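Local coordinates for protein putative adenylate cyclase (Vibrio parahaemolyticus, PDB 2ACA) that is a putative class IV-type adenylate cyclase with a CYTH domain, and so would probably convert ATP to cyclic AMP and pyrophosphate, at residues K60-R65 with W75-P80; Q10-L15 with D83-T88; S44-D49 with Y105-C110. One frame throughout, in Å; residues are numbered along the deposited sequence.

Contact 1 of 3, residues K60-R65 with W75-P80. With PO4 (phosphate ion), chain D.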
loop_
_atom_site.group_PDB
_atom_site.type_symbol
_atom_site.label_atom_id
_atom_site.label_comp_id
_atom_site.label_asym_id
_atom_site.label_seq_id
_atom_site.Cartn_x
_atom_site.Cartn_y
_atom_site.Cartn_z
ATOM N N LYS A 60 3.863 -13.549 13.071
ATOM C CA LYS A 60 3.781 -12.356 12.246
ATOM C C LYS A 60 2.465 -11.629 12.461
ATOM O O LYS A 60 1.478 -12.218 12.890
ATOM C CB LYS A 60 3.920 -12.740 10.770
ATOM C CG LYS A 60 5.190 -13.487 10.444
ATOM C CD LYS A 60 5.152 -14.049 9.023
ATOM C CE LYS A 60 6.415 -14.841 8.701
ATOM N NZ LYS A 60 6.366 -15.416 7.334
ATOM N N SER A 61 2.466 -10.340 12.169
ATOM C CA SER A 61 1.266 -9.532 12.291
ATOM C C SER A 61 1.170 -8.650 11.053
ATOM O O SER A 61 2.174 -8.125 10.560
ATOM C CB SER A 61 1.303 -8.679 13.569
ATOM O OG SER A 61 2.493 -7.916 13.655
ATOM N N LEU A 62 -0.050 -8.522 10.549
ATOM C CA LEU A 62 -0.359 -7.729 9.365
ATOM C C LEU A 62 -1.316 -6.649 9.841
ATOM O O LEU A 62 -2.375 -6.955 10.369
ATOM C CB LEU A 62 -1.030 -8.622 8.319
ATOM C CG LEU A 62 -1.696 -7.971 7.105
ATOM C CD1 LEU A 62 -0.691 -7.190 6.281
ATOM C CD2 LEU A 62 -2.332 -9.074 6.259
ATOM N N VAL A 63 -0.949 -5.391 9.650
ATOM C CA VAL A 63 -1.785 -4.309 10.133
ATOM C C VAL A 63 -2.029 -3.150 9.178
ATOM O O VAL A 63 -1.133 -2.730 8.453
ATOM C CB VAL A 63 -1.160 -3.712 11.442
ATOM C CG1 VAL A 63 -1.980 -2.520 11.940
ATOM C CG2 VAL A 63 -1.062 -4.796 12.520
ATOM N N LEU A 64 -3.261 -2.656 9.163
ATOM C CA LEU A 64 -3.595 -1.475 8.393
ATOM C C LEU A 64 -3.765 -0.450 9.519
ATOM O O LEU A 64 -4.408 -0.742 10.540
ATOM C CB LEU A 64 -4.887 -1.670 7.594
ATOM C CG LEU A 64 -4.709 -2.512 6.312
ATOM C CD1 LEU A 64 -5.988 -2.520 5.486
ATOM C CD2 LEU A 64 -3.568 -1.928 5.482
ATOM N N ARG A 65 -3.174 0.728 9.365
ATOM C CA ARG A 65 -3.249 1.738 10.424
ATOM C C ARG A 65 -3.516 3.121 9.888
ATOM O O ARG A 65 -2.927 3.528 8.891
ATOM C CB ARG A 65 -1.938 1.737 11.232
ATOM C CG ARG A 65 -1.720 2.951 12.141
ATOM C CD ARG A 65 -0.344 2.886 12.838
ATOM N NE ARG A 65 -0.190 1.670 13.631
ATOM C CZ ARG A 65 0.948 1.289 14.208
ATOM N NH1 ARG A 65 2.041 2.028 14.079
ATOM N NH2 ARG A 65 0.997 0.168 14.915
ATOM N N TRP A 75 0.512 0.403 5.948
ATOM C CA TRP A 75 0.313 -1.019 5.737
ATOM C C TRP A 75 1.557 -1.546 6.458
ATOM O O TRP A 75 2.680 -1.188 6.109
ATOM C CB TRP A 75 0.300 -1.319 4.228
ATOM C CG TRP A 75 0.530 -2.742 3.855
ATOM C CD1 TRP A 75 0.362 -3.843 4.644
ATOM C CD2 TRP A 75 0.975 -3.221 2.586
ATOM N NE1 TRP A 75 0.678 -4.979 3.945
ATOM C CE2 TRP A 75 1.057 -4.626 2.675
ATOM C CE3 TRP A 75 1.311 -2.596 1.373
ATOM C CZ2 TRP A 75 1.465 -5.425 1.599
ATOM C CZ3 TRP A 75 1.718 -3.385 0.305
ATOM C CH2 TRP A 75 1.791 -4.788 0.425
ATOM N N ILE A 76 1.351 -2.368 7.484
ATOM C CA ILE A 76 2.460 -2.877 8.300
ATOM C C ILE A 76 2.537 -4.376 8.490
ATOM O O ILE A 76 1.518 -5.047 8.647
ATOM C CB ILE A 76 2.391 -2.323 9.760
ATOM C CG1 ILE A 76 2.085 -0.828 9.765
ATOM C CG2 ILE A 76 3.675 -2.658 10.518
ATOM C CD1 ILE A 76 3.034 -0.001 9.009
ATOM N N VAL A 77 3.760 -4.897 8.508
ATOM C CA VAL A 77 3.972 -6.308 8.794
ATOM C C VAL A 77 5.137 -6.436 9.782
ATOM O O VAL A 77 6.250 -5.978 9.510
ATOM C CB VAL A 77 4.279 -7.127 7.545
ATOM C CG1 VAL A 77 4.523 -8.560 7.937
ATOM C CG2 VAL A 77 3.111 -7.054 6.575
ATOM N N LYS A 78 4.862 -7.043 10.936
ATOM C CA LYS A 78 5.868 -7.234 11.972
ATOM C C LYS A 78 6.232 -8.700 12.098
ATOM O O LYS A 78 5.383 -9.575 11.897
ATOM C CB LYS A 78 5.356 -6.732 13.326
ATOM C CG LYS A 78 5.246 -5.220 13.452
ATOM C CD LYS A 78 4.697 -4.829 14.817
ATOM C CE LYS A 78 4.631 -3.318 15.007
ATOM N NZ LYS A 78 5.982 -2.697 15.091
ATOM N N GLY A 79 7.495 -8.957 12.444
ATOM C CA GLY A 79 7.965 -10.327 12.597
ATOM C C GLY A 79 8.455 -10.929 11.291
ATOM O O GLY A 79 8.465 -10.243 10.265
ATOM N N PRO A 80 8.871 -12.206 11.287
ATOM C CA PRO A 80 8.895 -13.090 12.457
ATOM C C PRO A 80 10.003 -12.729 13.445
ATOM O O PRO A 80 9.850 -12.917 14.648
ATOM C CB PRO A 80 9.094 -14.471 11.839
ATOM C CG PRO A 80 9.943 -14.174 10.647
ATOM C CD PRO A 80 9.271 -12.939 10.072
HETATM P P PO4 D . 4.068 0.695 17.111
HETATM O O1 PO4 D . 2.956 -0.020 17.789
HETATM O O2 PO4 D . 5.369 0.143 17.570
HETATM O O3 PO4 D . 4.000 2.140 17.442
HETATM O O4 PO4 D . 3.948 0.519 15.642
#

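Contact 2 of 3, residues Q10-L15 with D83-T88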
loop_
_atom_site.group_PDB
_atom_site.type_symbol
_atom_site.label_atom_id
_atom_site.label_comp_id
_atom_site.label_asym_id
_atom_site.label_seq_id
_atom_site.Cartn_x
_atom_site.Cartn_y
_atom_site.Cartn_z
ATOM N N GLN A 10 13.755 -1.853 7.958
ATOM C CA GLN A 10 13.412 -3.207 8.401
ATOM C C GLN A 10 13.683 -3.625 9.853
ATOM O O GLN A 10 13.068 -4.573 10.347
ATOM C CB GLN A 10 14.067 -4.225 7.451
ATOM C CG GLN A 10 13.637 -5.675 7.671
ATOM C CD GLN A 10 14.233 -6.634 6.657
ATOM O OE1 GLN A 10 13.914 -7.824 6.650
ATOM N NE2 GLN A 10 15.107 -6.122 5.799
ATOM N N PHE A 11 14.572 -2.929 10.552
ATOM C CA PHE A 11 14.877 -3.325 11.925
ATOM C C PHE A 11 14.601 -2.220 12.926
ATOM O O PHE A 11 15.253 -1.178 12.921
ATOM C CB PHE A 11 16.328 -3.803 11.992
ATOM C CG PHE A 11 16.655 -4.826 10.937
ATOM C CD1 PHE A 11 15.891 -5.988 10.834
ATOM C CD2 PHE A 11 17.661 -4.605 9.997
ATOM C CE1 PHE A 11 16.117 -6.910 9.809
ATOM C CE2 PHE A 11 17.887 -5.522 8.975
ATOM C CZ PHE A 11 17.113 -6.673 8.881
ATOM N N GLU A 12 13.634 -2.481 13.798
ATOM C CA GLU A 12 13.193 -1.514 14.789
ATOM C C GLU A 12 13.310 -2.005 16.228
ATOM O O GLU A 12 12.589 -2.915 16.633
ATOM C CB GLU A 12 11.731 -1.161 14.491
ATOM C CG GLU A 12 11.061 -0.210 15.470
ATOM C CD GLU A 12 9.557 -0.117 15.260
ATOM O OE1 GLU A 12 8.922 0.807 15.816
ATOM O OE2 GLU A 12 8.994 -0.972 14.544
ATOM N N VAL A 13 14.226 -1.419 16.995
ATOM C CA VAL A 13 14.351 -1.790 18.397
ATOM C C VAL A 13 13.411 -0.830 19.111
ATOM O O VAL A 13 13.430 0.379 18.853
ATOM C CB VAL A 13 15.792 -1.612 18.936
ATOM C CG1 VAL A 13 16.720 -2.617 18.284
ATOM C CG2 VAL A 13 16.284 -0.210 18.669
ATOM N N GLU A 14 12.584 -1.368 19.999
ATOM C CA GLU A 14 11.603 -0.561 20.709
ATOM C C GLU A 14 11.403 -1.042 22.136
ATOM O O GLU A 14 11.306 -2.239 22.383
ATOM C CB GLU A 14 10.270 -0.639 19.961
ATOM C CG GLU A 14 9.145 0.200 20.517
ATOM C CD GLU A 14 7.824 -0.129 19.849
ATOM O OE1 GLU A 14 6.913 0.729 19.847
ATOM O OE2 GLU A 14 7.692 -1.257 19.327
ATOM N N LEU A 15 11.350 -0.098 23.069
ATOM C CA LEU A 15 11.125 -0.415 24.475
ATOM C C LEU A 15 9.834 0.267 24.883
ATOM O O LEU A 15 9.677 1.468 24.674
ATOM C CB LEU A 15 12.268 0.105 25.351
ATOM C CG LEU A 15 13.581 -0.674 25.320
ATOM C CD1 LEU A 15 14.098 -0.758 23.900
ATOM C CD2 LEU A 15 14.604 0.011 26.210
ATOM N N ASP A 83 12.825 -8.174 16.089
ATOM C CA ASP A 83 13.000 -6.769 15.731
ATOM C C ASP A 83 12.713 -6.412 14.272
ATOM O O ASP A 83 13.139 -5.355 13.801
ATOM C CB ASP A 83 14.430 -6.344 16.056
ATOM C CG ASP A 83 15.460 -7.224 15.376
ATOM O OD1 ASP A 83 15.571 -8.408 15.760
ATOM O OD2 ASP A 83 16.145 -6.741 14.451
ATOM N N ARG A 84 12.001 -7.270 13.553
ATOM C CA ARG A 84 11.707 -6.977 12.154
ATOM C C ARG A 84 10.350 -6.310 11.979
ATOM O O ARG A 84 9.326 -6.807 12.453
ATOM C CB ARG A 84 11.765 -8.260 11.308
ATOM C CG ARG A 84 11.570 -8.032 9.804
ATOM C CD ARG A 84 11.544 -9.351 9.033
ATOM N NE ARG A 84 11.281 -9.157 7.608
ATOM C CZ ARG A 84 11.165 -10.142 6.717
ATOM N NH1 ARG A 84 11.288 -11.410 7.096
ATOM N NH2 ARG A 84 10.923 -9.861 5.441
ATOM N N CYS A 85 10.352 -5.174 11.298
ATOM C CA CYS A 85 9.120 -4.446 11.045
ATOM C C CYS A 85 9.212 -3.712 9.716
ATOM O O CYS A 85 10.115 -2.903 9.493
ATOM C CB CYS A 85 8.847 -3.446 12.168
ATOM S SG CYS A 85 7.346 -2.473 11.939
ATOM N N GLU A 86 8.277 -4.004 8.825
ATOM C CA GLU A 86 8.267 -3.349 7.532
ATOM C C GLU A 86 6.952 -2.615 7.332
ATOM O O GLU A 86 5.908 -3.024 7.841
ATOM C CB GLU A 86 8.497 -4.374 6.421
ATOM C CG GLU A 86 9.797 -5.142 6.593
ATOM C CD GLU A 86 10.144 -5.993 5.389
ATOM O OE1 GLU A 86 10.401 -5.421 4.309
ATOM O OE2 GLU A 86 10.160 -7.233 5.525
ATOM N N ALA A 87 7.013 -1.517 6.600
ATOM C CA ALA A 87 5.830 -0.723 6.358
ATOM C C ALA A 87 5.980 0.137 5.125
ATOM O O ALA A 87 7.057 0.263 4.557
ATOM C CB ALA A 87 5.573 0.173 7.547
ATOM N N THR A 88 4.865 0.726 4.722
ATOM C CA THR A 88 4.847 1.650 3.612
ATOM C C THR A 88 3.577 2.449 3.767
ATOM O O THR A 88 2.558 1.922 4.204
ATOM C CB THR A 88 4.822 0.947 2.241
ATOM O OG1 THR A 88 4.805 1.940 1.210
ATOM C CG2 THR A 88 3.585 0.079 2.096
#

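Contact 3 of 3, residues S44-D49 with Y105-C110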
loop_
_atom_site.group_PDB
_atom_site.type_symbol
_atom_site.label_atom_id
_atom_site.label_comp_id
_atom_site.label_asym_id
_atom_site.label_seq_id
_atom_site.Cartn_x
_atom_site.Cartn_y
_atom_site.Cartn_z
ATOM N N SER A 44 -6.187 4.260 14.750
ATOM C CA SER A 44 -7.000 3.059 14.602
ATOM C C SER A 44 -6.126 1.994 13.962
ATOM O O SER A 44 -5.363 2.279 13.036
ATOM C CB SER A 44 -8.199 3.329 13.697
ATOM O OG SER A 44 -9.002 4.370 14.213
ATOM N N ASP A 45 -6.210 0.781 14.478
ATOM C CA ASP A 45 -5.449 -0.325 13.927
ATOM C C ASP A 45 -6.377 -1.491 13.611
ATOM O O ASP A 45 -7.289 -1.818 14.380
ATOM C CB ASP A 45 -4.348 -0.777 14.893
ATOM C CG ASP A 45 -3.258 0.272 15.067
ATOM O OD1 ASP A 45 -3.441 1.195 15.886
ATOM O OD2 ASP A 45 -2.223 0.184 14.368
ATOM N N TRP A 46 -6.148 -2.094 12.454
ATOM C CA TRP A 46 -6.919 -3.239 12.001
ATOM C C TRP A 46 -5.924 -4.359 11.770
ATOM O O TRP A 46 -5.084 -4.256 10.874
ATOM C CB TRP A 46 -7.618 -2.914 10.682
ATOM C CG TRP A 46 -8.752 -1.964 10.794
ATOM C CD1 TRP A 46 -10.066 -2.283 10.978
ATOM C CD2 TRP A 46 -8.696 -0.536 10.680
ATOM N NE1 TRP A 46 -10.836 -1.141 10.976
ATOM C CE2 TRP A 46 -10.021 -0.054 10.799
ATOM C CE3 TRP A 46 -7.657 0.385 10.486
ATOM C CZ2 TRP A 46 -10.336 1.306 10.730
ATOM C CZ3 TRP A 46 -7.968 1.737 10.415
ATOM C CH2 TRP A 46 -9.301 2.186 10.538
ATOM N N PHE A 47 -5.995 -5.413 12.578
ATOM C CA PHE A 47 -5.089 -6.547 12.419
ATOM C C PHE A 47 -5.742 -7.597 11.523
ATOM O O PHE A 47 -6.925 -7.908 11.685
ATOM C CB PHE A 47 -4.751 -7.172 13.775
ATOM C CG PHE A 47 -4.022 -6.248 14.703
ATOM C CD1 PHE A 47 -4.637 -5.094 15.185
ATOM C CD2 PHE A 47 -2.706 -6.517 15.076
ATOM C CE1 PHE A 47 -3.948 -4.218 16.028
ATOM C CE2 PHE A 47 -2.008 -5.652 15.915
ATOM C CZ PHE A 47 -2.631 -4.499 16.392
ATOM N N TYR A 48 -4.963 -8.151 10.598
ATOM C CA TYR A 48 -5.474 -9.163 9.673
ATOM C C TYR A 48 -4.757 -10.496 9.728
ATOM O O TYR A 48 -3.599 -10.591 10.142
ATOM C CB TYR A 48 -5.386 -8.672 8.229
ATOM C CG TYR A 48 -6.281 -7.518 7.901
ATOM C CD1 TYR A 48 -5.948 -6.226 8.286
ATOM C CD2 TYR A 48 -7.462 -7.714 7.194
ATOM C CE1 TYR A 48 -6.768 -5.160 7.978
ATOM C CE2 TYR A 48 -8.290 -6.650 6.880
ATOM C CZ TYR A 48 -7.936 -5.380 7.275
ATOM O OH TYR A 48 -8.749 -4.323 6.978
ATOM N N ASP A 49 -5.466 -11.526 9.276
ATOM C CA ASP A 49 -4.924 -12.873 9.196
ATOM C C ASP A 49 -5.897 -13.757 8.413
ATOM O O ASP A 49 -7.042 -13.376 8.181
ATOM C CB ASP A 49 -4.680 -13.463 10.590
ATOM C CG ASP A 49 -3.568 -14.511 10.588
ATOM O OD1 ASP A 49 -3.294 -15.076 9.504
ATOM O OD2 ASP A 49 -2.970 -14.776 11.657
ATOM N N TYR A 105 -7.780 -12.456 3.497
ATOM C CA TYR A 105 -7.542 -12.054 4.883
ATOM C C TYR A 105 -8.795 -11.485 5.550
ATOM O O TYR A 105 -9.677 -10.963 4.881
ATOM C CB TYR A 105 -6.427 -11.008 4.931
ATOM C CG TYR A 105 -5.068 -11.562 4.571
ATOM C CD1 TYR A 105 -4.313 -12.262 5.510
ATOM C CD2 TYR A 105 -4.546 -11.408 3.282
ATOM C CE1 TYR A 105 -3.063 -12.799 5.181
ATOM C CE2 TYR A 105 -3.298 -11.941 2.939
ATOM C CZ TYR A 105 -2.562 -12.635 3.897
ATOM O OH TYR A 105 -1.319 -13.150 3.587
ATOM N N GLU A 106 -8.858 -11.592 6.875
ATOM C CA GLU A 106 -9.986 -11.069 7.639
ATOM C C GLU A 106 -9.510 -10.342 8.906
ATOM O O GLU A 106 -8.491 -10.706 9.492
ATOM C CB GLU A 106 -10.942 -12.204 8.029
ATOM C CG GLU A 106 -10.285 -13.349 8.776
ATOM C CD GLU A 106 -11.269 -14.459 9.127
ATOM O OE1 GLU A 106 -12.102 -14.818 8.266
ATOM O OE2 GLU A 106 -11.203 -14.979 10.257
ATOM N N VAL A 107 -10.247 -9.315 9.315
ATOM C CA VAL A 107 -9.897 -8.564 10.512
ATOM C C VAL A 107 -10.027 -9.477 11.724
ATOM O O VAL A 107 -11.107 -9.973 12.019
ATOM C CB VAL A 107 -10.835 -7.353 10.730
ATOM C CG1 VAL A 107 -10.396 -6.582 11.966
ATOM C CG2 VAL A 107 -10.808 -6.435 9.510
ATOM N N ILE A 108 -8.927 -9.723 12.419
ATOM C CA ILE A 108 -8.998 -10.572 13.591
ATOM C C ILE A 108 -8.993 -9.686 14.824
ATOM O O ILE A 108 -9.065 -10.164 15.953
ATOM C CB ILE A 108 -7.812 -11.540 13.642
ATOM C CG1 ILE A 108 -6.503 -10.759 13.776
ATOM C CG2 ILE A 108 -7.806 -12.394 12.376
ATOM C CD1 ILE A 108 -5.273 -11.626 13.826
ATOM N N GLN A 109 -8.922 -8.380 14.596
ATOM C CA GLN A 109 -8.887 -7.422 15.692
ATOM C C GLN A 109 -8.768 -5.986 15.194
ATOM O O GLN A 109 -8.082 -5.704 14.198
ATOM C CB GLN A 109 -7.714 -7.754 16.619
ATOM C CG GLN A 109 -7.418 -6.717 17.678
ATOM C CD GLN A 109 -6.266 -7.130 18.576
ATOM O OE1 GLN A 109 -6.429 -7.947 19.490
ATOM N NE2 GLN A 109 -5.085 -6.578 18.311
ATOM N N CYS A 110 -9.466 -5.088 15.880
ATOM C CA CYS A 110 -9.437 -3.670 15.558
ATOM C C CYS A 110 -9.250 -2.920 16.865
ATOM O O CYS A 110 -9.613 -3.422 17.924
ATOM C CB CYS A 110 -10.731 -3.238 14.859
ATOM S SG CYS A 110 -12.251 -3.831 15.608
#

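Contact 1 of 3, residues K60-R65 with W75-P80
Strands 61-65 and 75-78 run antiparallel as the two arms of a beta hairpin, their short axes 4.6 Å apart at closest and inclined at 156°. Ser61 with Lys78 and Val63 with Ile76 are hydrogen-bonded pairs; all four bonds lie in their carbonyl planes, and that from Val63 N to Ile76 O is short and nearly straight (2.7 Å, 167°). On the face carrying these four residues, Ser61 OG takes the crowded position between backbone N and carbonyl carbon and presses within 3.1 Å of Lys78 CB. Arg65, bent at chi3 (-58°), turns its guanidinium edge to a phosphate ion, NH1 reaching O4 at 2.9 Å and NH2 the same O4 at 3.1 Å. On the other face Leu62 CD1 meets the indole edge 3.5 Å from Trp75 NE1, a buried nitrogen without a polar partner in the model. Beyond the strands, Lys60 extends alongside cis-Pro80, CE to CD 3.7 Å, and its NZ bonds to Asn102 O of the second subunit. Strand 35-49 flanks 61-65 and strand 85-89 flanks 75-78; helix 93-102 packs on Leu64, while Trp75 stacks on Trp75 of the second subunit.

Contact 2 of 3, residues Q10-L15 with D83-T88
A single beta bridge, Phe11 with Arg84, joins the two outermost strands of the eight-stranded antiparallel CYTH sheet, consistent with closure of the tunnel-like barrel of this family. Two backbone bonds hold it: Glu12 N to Asp83 O, 2.9 Å and in the carbonyl plane, and Cys85 N to Gln10 O, also 2.9 Å but with the donor 39° above the Gln10 carbonyl plane. Residues 10 to 12 are poorly ordered, so their side chains are less certain. Gln10, extended with CG anti to the backbone N, places OE1 over one face of the Arg84 guanidinium; OE1 to Arg84 NE is 3.1 Å, at an angle too poor for a hydrogen bond. That NE is instead engaged in the guanidinium plane, where the extended Arg84 grips Glu86 side-on: NE at 3.0 Å and NH2 at 2.7 Å both meet the single atom OE2, a salt bridge. Gln10 lies beside Glu86, its amide stacked on the carboxylate with the planes 29° apart. Gln10 CB sits over the centre of the Phe11 ring, and the ring crosses Asp83 obliquely, CD1 to OD2 3.7 Å. Glu12 and Glu14 belong to the EXEXK signature of CYTH proteins, whose glutamates probably serve metal binding as in relatives. Glu12 reaches out extended, CG anti to the backbone N (chi1 177°), and brings OE2 to 3.4 Å from Cys85 SG.

Contact 3 of 3, residues S44-D49 with Y105-C110
A classic beta bulge marks this antiparallel join between strands 35-49 and 106-120, neighbours in the CYTH sheet: Ile108 and Gln109 both face Phe47, so the register shifts by one residue and the second strand turns a corner at Ile108. Phe47 N gives a 2.7 Å bond to Gln109 O, nearly along the C=O axis, while Phe47 O receives Ile108 N at 2.8 Å from above its carbonyl plane. Past the bulge, Asp49 and Glu106 form a hydrogen-bonded pair with both bonds made. Phe47 and Gln109 point the same way from their strands; Gln109, extended with CG anti to the backbone N (chi1 171°), holds NE2 3.4 Å above the Phe47 ring plane, over its centre, with amide and ring 79° apart. Ile108 keeps CG1 in the crowded position between backbone N and carbonyl carbon (chi1 63°), which lays it along the Phe47 carbonyl, and its CG2 reaches Asp49 CB at 3.8 Å. The Asp49 carboxylate is fixed by Leu55 N and Thr56 OG1, and Glu106 OE2 forms a salt bridge with Arg53. Across the sheet, Tyr48 lies with one ring face over Val107 CA, beneath helix 93-102, which contributes Gln97 and Leu100. Val107 CG2 lies over the rim of the same face, 3.6 Å from Tyr48 CE2.

How the contacts relate
Contact 1 lies between the other two on one continuous sheet and touches both. Gly79 N lies 2.8 Å from Arg84 O on the side of contact 2, and Leu62 O lies 2.9 Å from Tyr48 N of contact 3, both probable hydrogen bonds. Contacts 2 and 3 do not meet: their centres are 19 Å apart and their nearest atoms about 10 Å. The phosphate of contact 1 lies about 4 Å from the side chains of Lys78 in contact 1 and Glu12 in contact 2, while contact 3 supplies its second shell, Asp45 OD2 bridging to Arg65 NE at 2.6 Å. The ion probably came from the crystallisation liquor, yet its setting is consistent with a triphosphate-binding tunnel.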